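Local coordinates for peptidase M16 domain protein (Alicyclobacillus acidocaldarius subsp. acidocaldarius DSM 446, PDB 4XEA) that probably acts as an M16-family metallopeptidase, hydrolysing peptide bonds at a metal site that holds nickel in this crystal, at residues 18-23 / 194-199; 235-240 / 414-419; 41-46 / 228-233; 298-303 / 319-324. All blocks are in the same frame, centred on the assembly; numbering follows the deposited sequence.

How the contacts relate
Contact 1 and contact 3 cross along the chain, in the order 18-23, 41-46, 194-199, 228-233; their centres lie 27 Å apart in the half that carries the nickel site. Contact 1 is inside its six-stranded mixed sheet, contact 3 at the edge of a small three-stranded sheet. After residue 233 the chain passes almost directly into 235-240, the first segment of contact 2, whose partner is the C-terminal strand 415-422. Contact 4 is nested within the loop that contact 2 closes, and both reach the same five-stranded sheet, with centres 20 Å apart. Contacts 1 and 2, with centres 39 Å apart on opposite sides of the chain's centre, each hold together one of two sheet-and-helix halves, as expected of an M16 peptidase.

Contact 1 (18-23 / 194-199); sequences LVVTLM and MVLVIA
With CG anti to the backbone carbonyl carbon (chi1 -72°) and a bend at chi3 (-84°), the selenomethionine Met23 folds back along its parallel neighbour until its CE presses on Val197 CG1 at 3.5 Å, tighter than a usual van der Waals contact. Val197 offers that methyl because its CG1 is anti to the backbone N. On the other face, Leu22 and Ile198 both have their first gamma carbon anti to the carbonyl carbon, so they extend alongside each other in a common direction, with Leu22 CD2 3.5 Å from Ile198 CD1. Leu18, with CG anti to its N, brings CD1 to 3.6 Å from Met194 O. The backbones are locked in parallel register: Leu196 donates its N-H to Val19 O at 3.0 Å and receives Thr21 N at 2.9 Å on its own O, both nearly along the C=O axes. Ile198 repeats this with Thr21 and Met23. Branched and aliphatic residues suit a sheet buried on both faces, and the one hydroxyl, Thr21 OG1, is satisfied by Thr11. Strands 10-13 and 31-37 flank the pair, helix 367-379 covers the face of Val19, Thr21 and Val197, and helix 105-116 packs on Leu196 and Ile198.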
# COMPACT_ATOMS: atom_id res chain seq x y z
N LEU A 18 -20.19 23.09 11.31
CA LEU A 18 -19.43 22.11 10.53
C LEU A 18 -18.89 22.71 9.24
O LEU A 18 -19.64 23.26 8.43
CB LEU A 18 -20.26 20.87 10.21
CG LEU A 18 -19.65 19.79 9.32
CD1 LEU A 18 -18.51 19.11 10.04
CD2 LEU A 18 -20.72 18.75 8.90
N VAL A 19 -17.60 22.51 9.00
CA VAL A 19 -16.98 22.91 7.72
C VAL A 19 -17.06 21.72 6.78
O VAL A 19 -16.73 20.61 7.15
CB VAL A 19 -15.52 23.41 7.95
CG1 VAL A 19 -14.74 23.53 6.63
CG2 VAL A 19 -15.52 24.77 8.70
N VAL A 20 -17.49 21.98 5.54
CA VAL A 20 -17.62 20.98 4.52
C VAL A 20 -16.79 21.41 3.32
O VAL A 20 -16.83 22.58 2.93
CB VAL A 20 -19.08 20.77 4.03
CG1 VAL A 20 -19.15 19.62 2.93
CG2 VAL A 20 -20.03 20.46 5.19
N THR A 21 -16.05 20.46 2.75
CA THR A 21 -15.32 20.69 1.49
C THR A 21 -15.63 19.56 0.53
O THR A 21 -15.37 18.40 0.86
CB THR A 21 -13.80 20.76 1.73
OG1 THR A 21 -13.48 22.00 2.41
CG2 THR A 21 -13.05 20.70 0.39
N LEU A 22 -16.20 19.89 -0.63
CA LEU A 22 -16.52 18.92 -1.66
C LEU A 22 -15.61 19.15 -2.86
O LEU A 22 -15.39 20.29 -3.28
CB LEU A 22 -17.99 19.02 -2.09
CG LEU A 22 -19.09 18.92 -1.03
CD1 LEU A 22 -20.50 19.16 -1.67
CD2 LEU A 22 -19.05 17.60 -0.27
N MSE A 23 -15.06 18.07 -3.39
CA MSE A 23 -14.21 18.11 -4.59
C MSE A 23 -14.75 17.14 -5.66
O MSE A 23 -14.21 16.05 -5.84
CB MSE A 23 -12.76 17.75 -4.21
CG MSE A 23 -12.05 18.84 -3.42
SE MSE A 23 -10.34 18.19 -2.75
CE MSE A 23 -11.01 17.33 -1.13
N MSE A 194 -15.56 19.68 14.13
CA MSE A 194 -15.38 18.65 13.10
C MSE A 194 -15.30 19.19 11.67
O MSE A 194 -15.49 20.39 11.42
CB MSE A 194 -16.48 17.57 13.22
CG MSE A 194 -16.53 16.90 14.57
SE MSE A 194 -17.64 15.30 14.70
CE MSE A 194 -16.69 14.05 13.50
N VAL A 195 -15.02 18.28 10.72
CA VAL A 195 -14.86 18.62 9.33
C VAL A 195 -15.30 17.42 8.49
O VAL A 195 -15.12 16.27 8.91
CB VAL A 195 -13.41 19.05 8.99
CG1 VAL A 195 -12.39 17.85 9.10
CG2 VAL A 195 -13.35 19.76 7.63
N LEU A 196 -15.95 17.72 7.36
CA LEU A 196 -16.43 16.72 6.39
C LEU A 196 -15.85 17.07 5.03
O LEU A 196 -16.06 18.18 4.52
CB LEU A 196 -17.96 16.74 6.31
CG LEU A 196 -18.63 15.75 5.35
CD1 LEU A 196 -18.29 14.28 5.74
CD2 LEU A 196 -20.14 15.98 5.32
N VAL A 197 -15.12 16.11 4.44
CA VAL A 197 -14.40 16.34 3.17
C VAL A 197 -14.69 15.14 2.26
O VAL A 197 -14.63 14.00 2.69
CB VAL A 197 -12.90 16.55 3.38
CG1 VAL A 197 -12.19 16.86 2.10
CG2 VAL A 197 -12.65 17.73 4.40
N ILE A 198 -15.05 15.44 1.01
CA ILE A 198 -15.48 14.41 0.05
C ILE A 198 -14.85 14.71 -1.29
O ILE A 198 -14.93 15.85 -1.77
CB ILE A 198 -17.00 14.39 -0.11
CG1 ILE A 198 -17.68 14.40 1.24
CG2 ILE A 198 -17.48 13.14 -0.93
CD1 ILE A 198 -19.20 14.40 1.15
N ALA A 199 -14.24 13.70 -1.91
CA ALA A 199 -13.69 13.82 -3.26
C ALA A 199 -14.07 12.62 -4.12
O ALA A 199 -14.15 11.48 -3.64
CB ALA A 199 -12.18 14.01 -3.24
O HOH W 1 -15.78 22.90 11.69

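Contact 2 (235-240 / 414-419); sequences PTPARS and NMVVSA
The loop leading into edge strand 241-246 meets the start of the C-terminal strand 415-422 here, and a single backbone hydrogen bond begins their parallel pairing. Val417 donates its N-H to Ser240 O at 3.0 Å; the N-H points well at the oxygen (162°), but the donor sits above the carbonyl plane. The same oxygen takes a CA-H...O contact from Val416 CA at 3.3 Å, so one carbonyl faces two successive residues of the strand. Beside this, Pro237 and Val416 pass antiparallel to one another, Pro237 CB resting 3.6 Å from Val416 CG2. The proline suits its place because its ring is a compact apolar surface, and its CG also reaches Met415 O at 3.7 Å. Val416 keeps CG1 anti to its own N, which leaves CG2 beside the backbone N and facing the proline; both methyls come near Arg239 O. Asn414 sends its amide away from the loop, where ND2 is held by the carbonyl oxygens of Lys258 and His409, while its CB lies 3.9 Å from Pro235 O. Strand 252-258 borders 415-422 on the side away from strand 241-246; Leu152 and Ala155 of helix 144-156 pack on Val416, and helix 325-342 touches Met415 and Val417.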
# COMPACT_ATOMS: atom_id res chain seq x y z
N PRO A 235 12.76 20.52 26.48
CA PRO A 235 13.21 20.36 25.10
C PRO A 235 14.22 19.22 24.90
O PRO A 235 14.51 18.87 23.77
CB PRO A 235 13.86 21.71 24.78
CG PRO A 235 14.43 22.20 26.12
CD PRO A 235 13.28 21.76 27.10
N THR A 236 14.75 18.67 25.99
CA THR A 236 15.71 17.60 25.94
C THR A 236 15.02 16.26 26.26
O THR A 236 14.03 16.21 26.97
CB THR A 236 16.84 17.83 26.96
OG1 THR A 236 16.26 18.11 28.24
CG2 THR A 236 17.82 19.02 26.54
N PRO A 237 15.58 15.15 25.78
CA PRO A 237 14.95 13.86 26.01
C PRO A 237 15.08 13.43 27.46
O PRO A 237 16.01 13.84 28.14
CB PRO A 237 15.72 12.89 25.09
CG PRO A 237 16.86 13.57 24.60
CD PRO A 237 16.72 15.07 24.84
N ALA A 238 14.16 12.59 27.90
CA ALA A 238 14.24 12.00 29.24
C ALA A 238 15.43 11.03 29.31
O ALA A 238 16.15 11.02 30.28
CB ALA A 238 12.86 11.30 29.60
N ARG A 239 15.64 10.25 28.27
CA ARG A 239 16.82 9.39 28.14
C ARG A 239 17.28 9.52 26.68
O ARG A 239 16.50 9.36 25.77
CB ARG A 239 16.45 7.92 28.49
CG ARG A 239 16.18 7.67 30.00
CD ARG A 239 15.63 6.24 30.33
NE ARG A 239 14.23 6.08 29.90
CZ ARG A 239 13.81 5.39 28.82
NH1 ARG A 239 14.67 4.74 28.04
NH2 ARG A 239 12.49 5.36 28.54
N SER A 240 18.55 9.80 26.45
CA SER A 240 19.01 10.05 25.09
C SER A 240 19.49 8.78 24.36
O SER A 240 19.76 8.83 23.17
CB SER A 240 20.13 11.11 25.09
OG SER A 240 21.26 10.64 25.76
N ASN A 414 18.98 17.24 21.27
CA ASN A 414 17.57 16.84 21.28
C ASN A 414 17.33 15.48 20.62
O ASN A 414 16.21 15.17 20.17
CB ASN A 414 16.67 17.93 20.63
CG ASN A 414 16.92 18.07 19.12
OD1 ASN A 414 18.05 17.87 18.67
ND2 ASN A 414 15.88 18.49 18.34
N MSE A 415 18.38 14.67 20.60
CA MSE A 415 18.42 13.45 19.82
C MSE A 415 18.35 12.23 20.74
O MSE A 415 18.88 12.25 21.81
CB MSE A 415 19.71 13.40 18.98
CG MSE A 415 19.86 12.19 18.12
SE MSE A 415 21.53 12.05 17.18
CE MSE A 415 22.80 11.95 18.68
N VAL A 416 17.64 11.19 20.28
CA VAL A 416 17.52 9.93 20.98
C VAL A 416 17.97 8.88 20.00
O VAL A 416 17.57 8.89 18.80
CB VAL A 416 16.06 9.61 21.40
CG1 VAL A 416 16.01 8.25 22.09
CG2 VAL A 416 15.54 10.70 22.29
N VAL A 417 18.82 7.98 20.45
CA VAL A 417 19.26 6.87 19.59
C VAL A 417 18.80 5.60 20.29
O VAL A 417 19.21 5.36 21.44
CB VAL A 417 20.79 6.79 19.40
CG1 VAL A 417 21.21 5.70 18.38
CG2 VAL A 417 21.37 8.12 18.97
N SER A 418 18.00 4.77 19.61
CA SER A 418 17.48 3.58 20.26
C SER A 418 17.49 2.34 19.36
O SER A 418 17.27 2.45 18.15
CB SER A 418 16.07 3.85 20.80
OG SER A 418 15.16 3.90 19.73
N ALA A 419 17.72 1.17 19.96
CA ALA A 419 17.90 -0.06 19.22
C ALA A 419 17.10 -1.20 19.86
O ALA A 419 16.89 -1.25 21.08
CB ALA A 419 19.41 -0.44 19.14

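Contact 3 (41-46 / 228-233)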
# COMPACT_ATOMS: atom_id res chain seq x y z
N SER A 41 -5.66 10.98 20.74
CA SER A 41 -5.10 10.31 21.91
C SER A 41 -4.41 11.26 22.88
O SER A 41 -4.37 10.96 24.09
CB SER A 41 -4.13 9.17 21.53
OG SER A 41 -2.96 9.64 20.85
N VAL A 42 -3.89 12.38 22.38
CA VAL A 42 -3.12 13.26 23.24
C VAL A 42 -3.96 14.28 24.01
O VAL A 42 -3.43 14.96 24.87
CB VAL A 42 -1.93 13.95 22.55
CG1 VAL A 42 -0.95 12.86 21.98
CG2 VAL A 42 -2.37 15.00 21.53
N ASP A 43 -5.27 14.34 23.73
CA ASP A 43 -6.17 15.27 24.42
C ASP A 43 -6.60 14.68 25.75
O ASP A 43 -7.78 14.40 25.98
CB ASP A 43 -7.37 15.58 23.52
CG ASP A 43 -6.99 16.44 22.36
OD1 ASP A 43 -6.55 17.59 22.63
OD2 ASP A 43 -7.12 15.97 21.18
N ARG A 44 -5.62 14.46 26.63
CA ARG A 44 -5.86 13.88 27.94
C ARG A 44 -6.58 14.86 28.88
O ARG A 44 -7.40 14.46 29.69
CB ARG A 44 -4.51 13.50 28.57
CG ARG A 44 -4.58 12.92 29.96
CD ARG A 44 -3.18 12.80 30.58
NE ARG A 44 -2.41 11.72 29.97
CZ ARG A 44 -1.08 11.59 30.06
NH1 ARG A 44 -0.34 12.52 30.67
NH2 ARG A 44 -0.49 10.54 29.48
N ALA A 45 -6.23 16.14 28.81
CA ALA A 45 -6.80 17.12 29.73
C ALA A 45 -7.34 18.31 28.96
O ALA A 45 -6.81 18.70 27.89
CB ALA A 45 -5.73 17.58 30.76
N PHE A 46 -8.38 18.90 29.53
CA PHE A 46 -9.08 19.98 28.87
C PHE A 46 -10.03 20.64 29.87
O PHE A 46 -10.37 20.06 30.90
CB PHE A 46 -9.85 19.51 27.63
CG PHE A 46 -10.83 18.40 27.91
CD1 PHE A 46 -10.42 17.07 27.90
CD2 PHE A 46 -12.18 18.68 28.20
CE1 PHE A 46 -11.33 16.05 28.18
CE2 PHE A 46 -13.09 17.68 28.45
CZ PHE A 46 -12.66 16.35 28.44
N ARG A 228 -7.49 23.51 25.58
CA ARG A 228 -6.64 22.30 25.50
C ARG A 228 -5.55 22.44 26.57
O ARG A 228 -4.87 23.47 26.62
CB ARG A 228 -5.99 22.17 24.13
CG ARG A 228 -6.92 22.36 22.94
CD ARG A 228 -7.38 21.10 22.34
NE ARG A 228 -8.51 21.30 21.42
CZ ARG A 228 -9.08 20.29 20.78
NH1 ARG A 228 -8.59 19.07 20.93
NH2 ARG A 228 -10.13 20.51 19.98
N LEU A 229 -5.40 21.44 27.44
CA LEU A 229 -4.43 21.52 28.53
C LEU A 229 -3.31 20.47 28.37
O LEU A 229 -3.59 19.25 28.37
CB LEU A 229 -5.14 21.34 29.86
CG LEU A 229 -6.21 22.39 30.18
CD1 LEU A 229 -6.99 21.99 31.42
CD2 LEU A 229 -5.56 23.81 30.36
N TYR A 230 -2.08 20.97 28.23
CA TYR A 230 -0.88 20.18 27.89
C TYR A 230 0.26 20.63 28.82
O TYR A 230 0.28 21.79 29.24
CB TYR A 230 -0.48 20.41 26.43
CG TYR A 230 -1.39 19.67 25.48
CD1 TYR A 230 -1.10 18.36 25.09
CD2 TYR A 230 -2.54 20.25 25.00
CE1 TYR A 230 -1.95 17.67 24.22
CE2 TYR A 230 -3.39 19.57 24.13
CZ TYR A 230 -3.10 18.28 23.77
OH TYR A 230 -3.96 17.61 22.90
N PRO A 231 1.16 19.69 29.19
CA PRO A 231 2.26 20.01 30.12
C PRO A 231 3.40 20.80 29.47
O PRO A 231 3.55 20.84 28.25
CB PRO A 231 2.75 18.63 30.58
CG PRO A 231 2.53 17.75 29.32
CD PRO A 231 1.23 18.29 28.69
N GLU A 232 4.24 21.41 30.30
CA GLU A 232 5.48 22.04 29.83
C GLU A 232 6.60 21.03 29.59
O GLU A 232 7.50 20.85 30.39
CB GLU A 232 5.93 23.11 30.86
CG GLU A 232 4.89 24.23 30.96
CD GLU A 232 5.23 25.34 31.97
OE1 GLU A 232 6.19 25.18 32.77
OE2 GLU A 232 4.50 26.37 31.97
N GLU A 233 6.62 20.44 28.44
CA GLU A 233 7.55 19.40 28.14
C GLU A 233 8.98 20.01 27.95
O GLU A 233 9.15 20.93 27.17
CB GLU A 233 7.07 18.73 26.86
CG GLU A 233 7.98 17.69 26.34
CD GLU A 233 8.04 16.43 27.24
OE1 GLU A 233 7.05 16.11 27.92
OE2 GLU A 233 9.11 15.81 27.22
O HOH W 2 -3.77 16.84 27.22
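Asp43 OD1 is the polar centre, gripped by two donors. Tyr230 OH donates to it at 2.6 Å, a short bond that comes from above the carboxylate plane, with the ring turned 72° against that plane. Arg228 NH1 adds a salt bridge to the same oxygen at 3.0 Å, weak as a hydrogen bond, with OD1 at the edge of the guanidinium. The positive charge probably keeps this buried carboxylate ionised. Val42 lies across the phenol at about a right angle, its CG2 3.3 Å from Tyr230 OH, so the ring has an apolar neighbour beside its polar end. A phenylalanine in place of Tyr230 would probably leave Asp43 OD1 with only the weak arginine bond across this contact and loosen the join between the two segments.

Further out, the positioning is backbone work. A water donates to Val42 O and to Leu229 O (2.7 Å) and accepts from Ala45 N, while sitting over one face of the Tyr230 ring. Leu229 N bonds Ala45 O at 3.1 Å from above the carbonyl plane, and the small Ala45 lets its CB approach Leu229 CB at 3.9 Å. Asp43 OD2 is held by Gly40 N, and Arg228 NH2 by Arg38 O. Strand 227-229 edges strand 45-48, which has strand 51-54 on its other side, while helix 178-188 packs against Phe46 and Arg228.

Contact 4 (298-303 / 319-324); sequences LVDKGF and GGNAPH
Packing is tight where Phe303 passes Gly319 and Gly320. Phe303 CA makes a CA-H...O contact with Gly319 O at 3.5 Å, and its ring, placed by CG anti to the backbone N (chi1 -176°), brings CE1 to 3.7 Å from Gly319 CA. Gly320 must lack a side chain: a CB would be pressed against Phe303 CA, and the positive phi of both glycines would drive a CB into the preceding carbonyl O. At the border of this packed part a water joins Gly302 O to Gly319 O.

The other side is looser and wet, for waters link Asp300 N to Asn321 O, Asp300 OD1 to Asn321 N, and Leu298 O to His324. The one direct hydrogen bond across it runs from Asn321 ND2 to the syn lone pair of Asp300 OD2 at 2.8 Å, nearly in the amide plane though the two flat groups stand 84° apart. Asp300 OD1 meanwhile accepts from Gly302 N at 3.0 Å, an Asx turn within the type I turn 300-303. An alanine in place of Asp300 would lose both bonds and would probably loosen the turn and its tie to Asn321. Helix 288-295 backs Leu298, Val299 and Phe303, helix 325-342, which follows N-cap position His324, covers Leu298 and Ala322, and strand 252-258 pairs beside Gly320.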
# COMPACT_ATOMS: atom_id res chain seq x y z
N LEU A 298 24.50 -1.86 5.52
CA LEU A 298 24.14 -1.30 6.82
C LEU A 298 22.63 -1.05 6.98
O LEU A 298 22.15 -0.93 8.11
CB LEU A 298 24.94 -0.00 7.09
CG LEU A 298 26.45 -0.10 7.33
CD1 LEU A 298 27.09 1.28 7.46
CD2 LEU A 298 26.74 -0.93 8.56
N VAL A 299 21.90 -0.96 5.86
CA VAL A 299 20.45 -0.83 5.82
C VAL A 299 19.84 -1.73 4.72
O VAL A 299 20.57 -2.31 3.92
CB VAL A 299 20.01 0.62 5.50
CG1 VAL A 299 20.47 1.59 6.60
CG2 VAL A 299 20.53 1.06 4.14
N ASP A 300 18.51 -1.84 4.69
CA ASP A 300 17.80 -2.42 3.54
C ASP A 300 16.83 -1.37 2.98
O ASP A 300 16.82 -0.23 3.44
CB ASP A 300 17.11 -3.76 3.89
CG ASP A 300 16.08 -3.66 5.01
OD1 ASP A 300 15.37 -2.65 5.12
OD2 ASP A 300 15.96 -4.62 5.80
N LYS A 301 16.02 -1.75 1.99
CA LYS A 301 15.09 -0.79 1.35
C LYS A 301 13.91 -0.31 2.19
O LYS A 301 13.18 0.59 1.77
CB LYS A 301 14.53 -1.37 0.03
CG LYS A 301 15.44 -1.15 -1.16
CD LYS A 301 16.29 -2.39 -1.50
CE LYS A 301 16.97 -2.24 -2.87
NZ LYS A 301 17.86 -3.39 -3.22
N GLY A 302 13.71 -0.91 3.37
CA GLY A 302 12.72 -0.42 4.34
C GLY A 302 13.22 0.71 5.24
O GLY A 302 12.48 1.25 6.05
N PHE A 303 14.49 1.08 5.09
CA PHE A 303 15.04 2.26 5.75
C PHE A 303 14.18 3.47 5.40
O PHE A 303 13.84 3.64 4.25
CB PHE A 303 16.46 2.49 5.26
CG PHE A 303 17.16 3.63 5.95
CD1 PHE A 303 17.62 3.48 7.25
CD2 PHE A 303 17.38 4.84 5.29
CE1 PHE A 303 18.30 4.51 7.90
CE2 PHE A 303 18.06 5.90 5.93
CZ PHE A 303 18.51 5.74 7.24
N GLY A 319 15.38 5.40 10.48
CA GLY A 319 15.97 4.10 10.78
C GLY A 319 15.27 2.96 10.10
O GLY A 319 14.60 3.14 9.09
N GLY A 320 15.43 1.77 10.65
CA GLY A 320 14.86 0.56 10.06
C GLY A 320 15.73 -0.59 10.51
O GLY A 320 16.41 -0.49 11.56
N ASN A 321 15.72 -1.67 9.73
CA ASN A 321 16.57 -2.82 9.98
C ASN A 321 18.04 -2.41 9.87
O ASN A 321 18.43 -1.68 8.94
CB ASN A 321 16.30 -3.95 8.97
CG ASN A 321 14.91 -4.57 9.11
OD1 ASN A 321 14.29 -4.53 10.17
ND2 ASN A 321 14.43 -5.17 8.02
N ALA A 322 18.86 -2.94 10.78
CA ALA A 322 20.24 -2.52 10.90
C ALA A 322 21.12 -3.69 11.41
O ALA A 322 21.21 -3.90 12.62
CB ALA A 322 20.33 -1.34 11.87
N PRO A 323 21.78 -4.42 10.49
CA PRO A 323 22.60 -5.55 10.94
C PRO A 323 23.74 -5.15 11.87
O PRO A 323 24.19 -5.96 12.68
CB PRO A 323 23.17 -6.14 9.63
CG PRO A 323 22.31 -5.62 8.57
CD PRO A 323 21.83 -4.27 9.03
N HIS A 324 24.21 -3.91 11.72
CA HIS A 324 25.24 -3.35 12.59
C HIS A 324 24.73 -2.01 13.11
O HIS A 324 25.04 -0.95 12.57
CB HIS A 324 26.56 -3.23 11.84
CG HIS A 324 27.05 -4.54 11.28
ND1 HIS A 324 27.71 -5.48 12.04
CD2 HIS A 324 26.93 -5.08 10.04
CE1 HIS A 324 27.99 -6.53 11.29
NE2 HIS A 324 27.53 -6.31 10.07
O HOH W 3 23.58 -1.63 10.26
O HOH W 4 17.18 -0.40 7.10
O HOH W 5 14.38 -1.57 7.15
O HOH W 6 11.92 2.13 8.35